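Local coordinates for protein dihydroxyacetone kinase (Citrobacter freundii, PDB 1UN8) that phosphorylates dihydroxyacetone with ATP, giving dihydroxyacetone phosphate in glycerol fermentation, and carries as its C-terminal domain an eight-helix barrel that holds a tightly bound phospholipid, at residues E62-L74 / L319-V331. Numbering follows the deposited sequence.
Sequences EPAHVGFIGKGML and LTEVETSNWPTPV
The loop that follows the substrate-binding Gly58–His61 in the DhaK domain packs, through Pro63–Met73, against the irregular segment Val322–Trp327, and two direct backbone hydrogen bonds join them. Lys71, second residue of the type II turn Gly70–Met73, uses its carbonyl O to accept from Glu323 N at 2.8 Å. Farther along, a lone pair of Gly67 O receives Asn326 N (3.0 Å). Water 1 donates to Val66 O and Ile69 O and accepts from Ser325 N, so it links the two segments through their backbones. Glycine suits Gly70, whose phi of 142° would press a side chain against the preceding carbonyl; Gly70 CA lies 3.3 Å from Glu323 O in a CH···O contact.

Thr324 serves both segments. OG1, held between its own N and carbonyl carbon (chi1 59°), accepts from Trp327 N in an ST motif, which turns the methyl CG2 to the Ile69 carbonyl. Met73, bent at chi3, brings SD to 4.9 Å from the centroid of the six-membered Trp327 ring, an oblique Met-aromatic contact, while Met73 CE packs 3.8 Å from Trp327 CE3. Val322 adds CG2 beside Met73 SD and CG1 over Gly72 O. Phe68 rests CE2 obliquely on the Asn326–Trp327 backbone, and its CD2 meets Trp327 CB at 4.2 Å. The Asn326 amide lies against the Pro63 ring (Asn326 CG to Pro63 CG 3.7 Å). On the exposed side, the extended Lys71 lays its methylenes along the Glu323 carboxylate, the opposite charges near but beyond a salt bridge.

Helix 155–167 borders this packing, with His159 touching Met73 and Lys160 making a cation-pi contact with Trp327; strand 40–43 meets Ile69 and Lys71, and Val266 of the second subunit packs on Pro63.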
ATOM      1  N   GLU A  62      -3.655  -8.031  -6.809  1.00 16.14           N
ATOM      2  CA  GLU A  62      -3.523  -6.805  -7.580  1.00 15.74           C
ATOM      3  C   GLU A  62      -2.371  -5.987  -7.006  1.00 17.33           C
ATOM      4  O   GLU A  62      -2.178  -5.977  -5.768  1.00 15.28           O
ATOM      5  CB  GLU A  62      -4.809  -6.000  -7.458  1.00 14.97           C
ATOM      6  CG  GLU A  62      -6.029  -6.688  -8.041  1.00 18.29           C
ATOM      7  CD  GLU A  62      -6.525  -7.844  -7.192  1.00 20.29           C
ATOM      8  OE1 GLU A  62      -6.150  -7.917  -6.018  1.00 24.78           O
ATOM      9  OE2 GLU A  62      -7.299  -8.689  -7.705  1.00 25.29           O
ATOM     10  N   PRO A  63      -1.603  -5.292  -7.852  1.00 17.33           N
ATOM     11  CA  PRO A  63      -1.788  -5.218  -9.312  1.00 19.54           C
ATOM     12  C   PRO A  63      -1.537  -6.449 -10.198  1.00 21.27           C
ATOM     13  O   PRO A  63      -1.744  -6.334 -11.423  1.00 22.64           O
ATOM     14  CB  PRO A  63      -0.814  -4.105  -9.732  1.00 20.21           C
ATOM     15  CG  PRO A  63       0.263  -4.175  -8.690  1.00 19.61           C
ATOM     16  CD  PRO A  63      -0.453  -4.490  -7.403  1.00 17.30           C
ATOM     17  N   ALA A  64      -1.114  -7.581  -9.648  1.00 20.37           N
ATOM     18  CA  ALA A  64      -0.939  -8.771 -10.488  1.00 19.44           C
ATOM     19  C   ALA A  64      -2.329  -9.286 -10.792  1.00 19.22           C
ATOM     20  O   ALA A  64      -3.165  -9.286  -9.904  1.00 21.24           O
ATOM     21  CB  ALA A  64      -0.152  -9.832  -9.743  1.00 19.43           C
ATOM     22  N   HIS A  65      -2.594  -9.714 -12.021  1.00 18.14           N
ATOM     23  CA  HIS A  65      -1.616  -9.700 -13.110  1.00 17.53           C
ATOM     24  C   HIS A  65      -1.987  -8.662 -14.148  1.00 17.77           C
ATOM     25  O   HIS A  65      -1.210  -8.372 -15.062  1.00 20.10           O
ATOM     26  CB  HIS A  65      -1.534 -11.083 -13.779  1.00 16.45           C
ATOM     27  CG  HIS A  65      -0.981 -12.146 -12.882  1.00 16.96           C
ATOM     28  ND1 HIS A  65       0.364 -12.426 -12.805  1.00 13.56           N
ATOM     29  CD2 HIS A  65      -1.593 -12.995 -12.020  1.00 14.32           C
ATOM     30  CE1 HIS A  65       0.558 -13.406 -11.936  1.00 18.93           C
ATOM     31  NE2 HIS A  65      -0.615 -13.768 -11.444  1.00 16.82           N
ATOM     32  N   VAL A  66      -3.185  -8.102 -14.005  1.00 18.16           N
ATOM     33  CA  VAL A  66      -3.674  -7.079 -14.927  1.00 17.42           C
ATOM     34  C   VAL A  66      -2.709  -5.886 -15.037  1.00 18.13           C
ATOM     35  O   VAL A  66      -2.588  -5.276 -16.089  1.00 20.90           O
ATOM     36  CB  VAL A  66      -5.058  -6.578 -14.483  1.00 17.27           C
ATOM     37  CG1 VAL A  66      -5.467  -5.392 -15.293  1.00 12.64           C
ATOM     38  CG2 VAL A  66      -6.103  -7.694 -14.553  1.00 16.33           C
ATOM     39  N   GLY A  67      -2.027  -5.560 -13.940  1.00 19.98           N
ATOM     40  CA  GLY A  67      -1.084  -4.455 -13.892  1.00 17.69           C
ATOM     41  C   GLY A  67       0.188  -4.722 -14.678  1.00 19.24           C
ATOM     42  O   GLY A  67       1.025  -3.820 -14.883  1.00 20.88           O
ATOM     43  N   PHE A  68       0.354  -5.957 -15.131  1.00 16.63           N
ATOM     44  CA  PHE A  68       1.510  -6.275 -15.958  1.00 18.25           C
ATOM     45  C   PHE A  68       1.140  -6.716 -17.361  1.00 15.33           C
ATOM     46  O   PHE A  68       1.852  -7.483 -18.004  1.00 18.61           O
ATOM     47  CB  PHE A  68       2.454  -7.213 -15.214  1.00 12.86           C
ATOM     48  CG  PHE A  68       2.741  -6.731 -13.843  1.00 16.87           C
ATOM     49  CD1 PHE A  68       2.112  -7.318 -12.742  1.00 17.61           C
ATOM     50  CD2 PHE A  68       3.623  -5.680 -13.637  1.00 11.90           C
ATOM     51  CE1 PHE A  68       2.355  -6.883 -11.452  1.00 16.33           C
ATOM     52  CE2 PHE A  68       3.870  -5.239 -12.366  1.00 22.13           C
ATOM     53  CZ  PHE A  68       3.220  -5.861 -11.242  1.00 16.77           C
ATOM     54  N   ILE A  69       0.004  -6.214 -17.823  1.00 15.99           N
ATOM     55  CA  ILE A  69      -0.460  -6.470 -19.183  1.00 17.35           C
ATOM     56  C   ILE A  69       0.012  -5.270 -20.017  1.00 16.36           C
ATOM     57  O   ILE A  69      -0.138  -4.119 -19.598  1.00 18.07           O
ATOM     58  CB  ILE A  69      -2.006  -6.562 -19.228  1.00 16.75           C
ATOM     59  CG1 ILE A  69      -2.489  -7.885 -18.652  1.00 12.14           C
ATOM     60  CG2 ILE A  69      -2.526  -6.361 -20.663  1.00 14.53           C
ATOM     61  CD1 ILE A  69      -3.982  -7.914 -18.449  1.00 14.53           C
ATOM     62  N   GLY A  70       0.580  -5.543 -21.184  1.00 16.68           N
ATOM     63  CA  GLY A  70       1.049  -4.496 -22.079  1.00 18.25           C
ATOM     64  C   GLY A  70       2.342  -4.824 -22.805  1.00 20.04           C
ATOM     65  O   GLY A  70       3.013  -5.839 -22.507  1.00 15.99           O
ATOM     66  N   LYS A  71       2.604  -3.915 -23.680  1.00 53.70           N
ATOM     67  CA  LYS A  71       3.816  -4.047 -24.474  1.00 53.97           C
ATOM     68  C   LYS A  71       5.038  -4.365 -23.610  1.00 53.39           C
ATOM     69  O   LYS A  71       5.354  -3.637 -22.668  1.00 53.22           O
ATOM     70  CB  LYS A  71       4.030  -2.751 -25.256  1.00 56.54           C
ATOM     71  CG  LYS A  71       5.186  -2.768 -26.233  1.00 60.04           C
ATOM     72  CD  LYS A  71       5.317  -1.415 -26.918  1.00 62.76           C
ATOM     73  CE  LYS A  71       6.463  -1.399 -27.913  1.00 63.96           C
ATOM     74  NZ  LYS A  71       6.628  -0.038 -28.495  1.00 66.00           N
ATOM     75  N   GLY A  72       5.716  -5.466 -23.924  1.00 52.87           N
ATOM     76  CA  GLY A  72       6.893  -5.858 -23.165  1.00 51.85           C
ATOM     77  C   GLY A  72       6.607  -6.867 -22.060  1.00 52.14           C
ATOM     78  O   GLY A  72       7.542  -7.390 -21.433  1.00 50.18           O
ATOM     79  N   MET A  73       5.320  -7.129 -21.810  1.00 50.94           N
ATOM     80  CA  MET A  73       4.905  -8.077 -20.780  1.00 51.20           C
ATOM     81  C   MET A  73       3.649  -8.844 -21.167  1.00 51.41           C
ATOM     82  O   MET A  73       3.431  -9.142 -22.339  1.00 52.73           O
ATOM     83  CB  MET A  73       4.684  -7.368 -19.433  1.00 49.57           C
ATOM     84  CG  MET A  73       5.972  -6.926 -18.755  1.00 50.33           C
ATOM     85  SD  MET A  73       5.791  -6.279 -17.066  1.00 51.63           S
ATOM     86  CE  MET A  73       6.101  -7.765 -16.111  1.00 50.01           C
ATOM     87  N   LEU A  74       2.824  -9.157 -20.172  1.00 50.48           N
ATOM     88  CA  LEU A  74       1.609  -9.926 -20.388  1.00 50.51           C
ATOM     89  C   LEU A  74       0.720  -9.463 -21.528  1.00 49.86           C
ATOM     90  O   LEU A  74       0.531  -8.266 -21.731  1.00 49.57           O
ATOM     91  CB  LEU A  74       0.807  -9.973 -19.088  1.00 51.51           C
ATOM     92  CG  LEU A  74       0.912 -11.271 -18.277  1.00 52.26           C
ATOM     93  CD1 LEU A  74       2.320 -11.844 -18.344  1.00 51.42           C
ATOM     94  CD2 LEU A  74       0.495 -10.989 -16.839  1.00 52.32           C
ATOM     95  N   LEU A 319      15.744  -4.493 -17.500  1.00 55.19           N
ATOM     96  CA  LEU A 319      15.854  -3.058 -17.708  1.00 55.53           C
ATOM     97  C   LEU A 319      15.126  -2.443 -18.890  1.00 54.76           C
ATOM     98  O   LEU A 319      15.096  -1.228 -19.021  1.00 55.20           O
ATOM     99  CB  LEU A 319      17.326  -2.693 -17.774  1.00 56.91           C
ATOM    100  CG  LEU A 319      18.095  -3.183 -16.543  1.00 59.17           C
ATOM    101  CD1 LEU A 319      19.570  -3.046 -16.797  1.00 59.47           C
ATOM    102  CD2 LEU A 319      17.686  -2.393 -15.307  1.00 58.92           C
ATOM    103  N   THR A 320      14.529  -3.259 -19.743  1.00 55.20           N
ATOM    104  CA  THR A 320      13.824  -2.717 -20.895  1.00 57.09           C
ATOM    105  C   THR A 320      12.520  -2.080 -20.475  1.00 56.68           C
ATOM    106  O   THR A 320      11.810  -2.618 -19.635  1.00 58.85           O
ATOM    107  CB  THR A 320      13.524  -3.802 -21.930  1.00 58.49           C
ATOM    108  OG1 THR A 320      12.687  -4.808 -21.344  1.00 59.58           O
ATOM    109  CG2 THR A 320      14.812  -4.452 -22.409  1.00 59.01           C
ATOM    110  N   GLU A 321      12.201  -0.931 -21.053  1.00 56.72           N
ATOM    111  CA  GLU A 321      10.952  -0.270 -20.710  1.00 56.42           C
ATOM    112  C   GLU A 321       9.804  -1.087 -21.275  1.00 54.06           C
ATOM    113  O   GLU A 321       9.938  -1.721 -22.322  1.00 53.20           O
ATOM    114  CB  GLU A 321      10.896   1.138 -21.309  1.00 59.15           C
ATOM    115  CG  GLU A 321      12.057   2.037 -20.929  1.00 65.02           C
ATOM    116  CD  GLU A 321      11.915   3.442 -21.509  1.00 69.01           C
ATOM    117  OE1 GLU A 321      11.713   3.573 -22.740  1.00 70.88           O
ATOM    118  OE2 GLU A 321      12.011   4.418 -20.731  1.00 70.55           O
ATOM    119  N   VAL A 322       8.678  -1.083 -20.570  1.00 52.48           N
ATOM    120  CA  VAL A 322       7.483  -1.789 -21.030  1.00 51.04           C
ATOM    121  C   VAL A 322       6.325  -0.815 -20.858  1.00 50.26           C
ATOM    122  O   VAL A 322       6.533   0.302 -20.386  1.00 50.03           O
ATOM    123  CB  VAL A 322       7.229  -3.077 -20.206  1.00 50.45           C
ATOM    124  CG1 VAL A 322       8.411  -4.024 -20.355  1.00 48.26           C
ATOM    125  CG2 VAL A 322       7.009  -2.731 -18.732  1.00 49.54           C
ATOM    126  N   GLU A 323       5.120  -1.215 -21.246  1.00 50.35           N
ATOM    127  CA  GLU A 323       3.969  -0.333 -21.093  1.00 50.52           C
ATOM    128  C   GLU A 323       2.872  -1.011 -20.293  1.00 50.17           C
ATOM    129  O   GLU A 323       1.939  -1.584 -20.860  1.00 50.63           O
ATOM    130  CB  GLU A 323       3.409   0.066 -22.450  1.00 51.74           C
ATOM    131  CG  GLU A 323       4.454   0.547 -23.413  1.00 54.80           C
ATOM    132  CD  GLU A 323       3.848   1.129 -24.661  1.00 56.57           C
ATOM    133  OE1 GLU A 323       2.753   0.660 -25.067  1.00 57.44           O
ATOM    134  OE2 GLU A 323       4.476   2.048 -25.233  1.00 56.46           O
ATOM    135  N   THR A 324       2.981  -0.936 -18.972  1.00 49.40           N
ATOM    136  CA  THR A 324       1.986  -1.544 -18.098  1.00 48.83           C
ATOM    137  C   THR A 324       1.577  -0.585 -16.987  1.00 46.74           C
ATOM    138  O   THR A 324       2.247   0.415 -16.730  1.00 44.93           O
ATOM    139  CB  THR A 324       2.529  -2.836 -17.461  1.00 50.45           C
ATOM    140  OG1 THR A 324       3.706  -2.533 -16.698  1.00 50.67           O
ATOM    141  CG2 THR A 324       2.873  -3.861 -18.540  1.00 49.06           C
ATOM    142  N   SER A 325       0.478  -0.901 -16.317  1.00 45.75           N
ATOM    143  CA  SER A 325       0.005  -0.039 -15.248  1.00 45.65           C
ATOM    144  C   SER A 325       0.904  -0.024 -14.032  1.00 45.18           C
ATOM    145  O   SER A 325       0.939   0.967 -13.302  1.00 44.56           O
ATOM    146  CB  SER A 325      -1.386  -0.465 -14.790  1.00 45.67           C
ATOM    147  OG  SER A 325      -2.324  -0.402 -15.852  1.00 51.31           O
ATOM    148  N   ASN A 326       1.636  -1.118 -13.783  1.00 46.13           N
ATOM    149  CA  ASN A 326       2.399  -1.163 -12.534  1.00 45.68           C
ATOM    150  C   ASN A 326       3.856  -1.639 -12.536  1.00 46.64           C
ATOM    151  O   ASN A 326       4.442  -1.774 -11.467  1.00 46.51           O
ATOM    152  CB  ASN A 326       1.608  -2.004 -11.528  1.00 43.26           C
ATOM    153  CG  ASN A 326       0.243  -1.437 -11.249  1.00 42.13           C
ATOM    154  OD1 ASN A 326       0.064  -0.595 -10.378  1.00 42.71           O
ATOM    155  ND2 ASN A 326      -0.747  -1.922 -11.986  1.00 42.31           N
ATOM    156  N   TRP A 327       4.462  -1.905 -13.689  1.00 46.23           N
ATOM    157  CA  TRP A 327       5.854  -2.331 -13.649  1.00 45.44           C
ATOM    158  C   TRP A 327       6.660  -1.169 -13.102  1.00 45.78           C
ATOM    159  O   TRP A 327       6.527  -0.037 -13.568  1.00 46.47           O
ATOM    160  CB  TRP A 327       6.341  -2.814 -15.035  1.00 46.06           C
ATOM    161  CG  TRP A 327       7.807  -3.059 -15.025  1.00 46.51           C
ATOM    162  CD1 TRP A 327       8.794  -2.225 -15.472  1.00 46.15           C
ATOM    163  CD2 TRP A 327       8.467  -4.198 -14.464  1.00 47.50           C
ATOM    164  NE1 TRP A 327      10.028  -2.771 -15.217  1.00 47.10           N
ATOM    165  CE2 TRP A 327       9.860  -3.982 -14.600  1.00 48.35           C
ATOM    166  CE3 TRP A 327       8.021  -5.380 -13.857  1.00 46.61           C
ATOM    167  CZ2 TRP A 327      10.811  -4.906 -14.149  1.00 48.11           C
ATOM    168  CZ3 TRP A 327       8.963  -6.297 -13.409  1.00 47.52           C
ATOM    169  CH2 TRP A 327      10.345  -6.054 -13.558  1.00 47.79           C
ATOM    170  N   PRO A 328       7.513  -1.450 -12.103  1.00 45.98           N
ATOM    171  CA  PRO A 328       8.383  -0.426 -11.526  1.00 47.34           C
ATOM    172  C   PRO A 328       9.770  -0.437 -12.159  1.00 49.20           C
ATOM    173  O   PRO A 328      10.382  -1.494 -12.299  1.00 51.26           O
ATOM    174  CB  PRO A 328       8.431  -0.825 -10.069  1.00 46.71           C
ATOM    175  CG  PRO A 328       8.504  -2.318 -10.183  1.00 47.02           C
ATOM    176  CD  PRO A 328       7.503  -2.660 -11.268  1.00 45.66           C
ATOM    177  N   THR A 329      10.261   0.737 -12.534  1.00 49.23           N
ATOM    178  CA  THR A 329      11.574   0.856 -13.141  1.00 48.66           C
ATOM    179  C   THR A 329      12.653   0.562 -12.113  1.00 47.96           C
ATOM    180  O   THR A 329      12.771   1.265 -11.113  1.00 47.65           O
ATOM    181  CB  THR A 329      11.801   2.280 -13.689  1.00 50.31           C
ATOM    182  OG1 THR A 329      10.888   2.518 -14.766  1.00 50.95           O
ATOM    183  CG2 THR A 329      13.244   2.452 -14.183  1.00 47.69           C
ATOM    184  N   PRO A 330      13.462  -0.480 -12.352  1.00 47.08           N
ATOM    185  CA  PRO A 330      14.541  -0.861 -11.436  1.00 47.27           C
ATOM    186  C   PRO A 330      15.488   0.309 -11.163  1.00 47.19           C
ATOM    187  O   PRO A 330      15.751   1.125 -12.041  1.00 48.02           O
ATOM    188  CB  PRO A 330      15.233  -1.999 -12.180  1.00 46.53           C
ATOM    189  CG  PRO A 330      14.100  -2.624 -12.941  1.00 45.42           C
ATOM    190  CD  PRO A 330      13.380  -1.420 -13.482  1.00 45.98           C
ATOM    191  N   VAL A 331      16.001   0.386  -9.944  1.00 46.39           N
ATOM    192  CA  VAL A 331      16.899   1.470  -9.578  1.00 47.49           C
ATOM    193  C   VAL A 331      18.085   0.957  -8.775  1.00 47.57           C
ATOM    194  O   VAL A 331      17.944   0.119  -7.900  1.00 48.68           O
ATOM    195  CB  VAL A 331      16.158   2.539  -8.733  1.00 47.71           C
ATOM    196  CG1 VAL A 331      17.125   3.642  -8.309  1.00 45.88           C
ATOM    197  CG2 VAL A 331      14.982   3.115  -9.524  1.00 46.81           C
TER
HETATM  198  O   HOH W   1      -1.066  -3.174 -17.163  1.00 39.10           O
HETATM  199  O   HOH W   2       1.471  -1.704 -24.016  1.00 63.03           O
HETATM  200  O   HOH W   3      10.004  -6.898 -20.893  1.00 46.17           O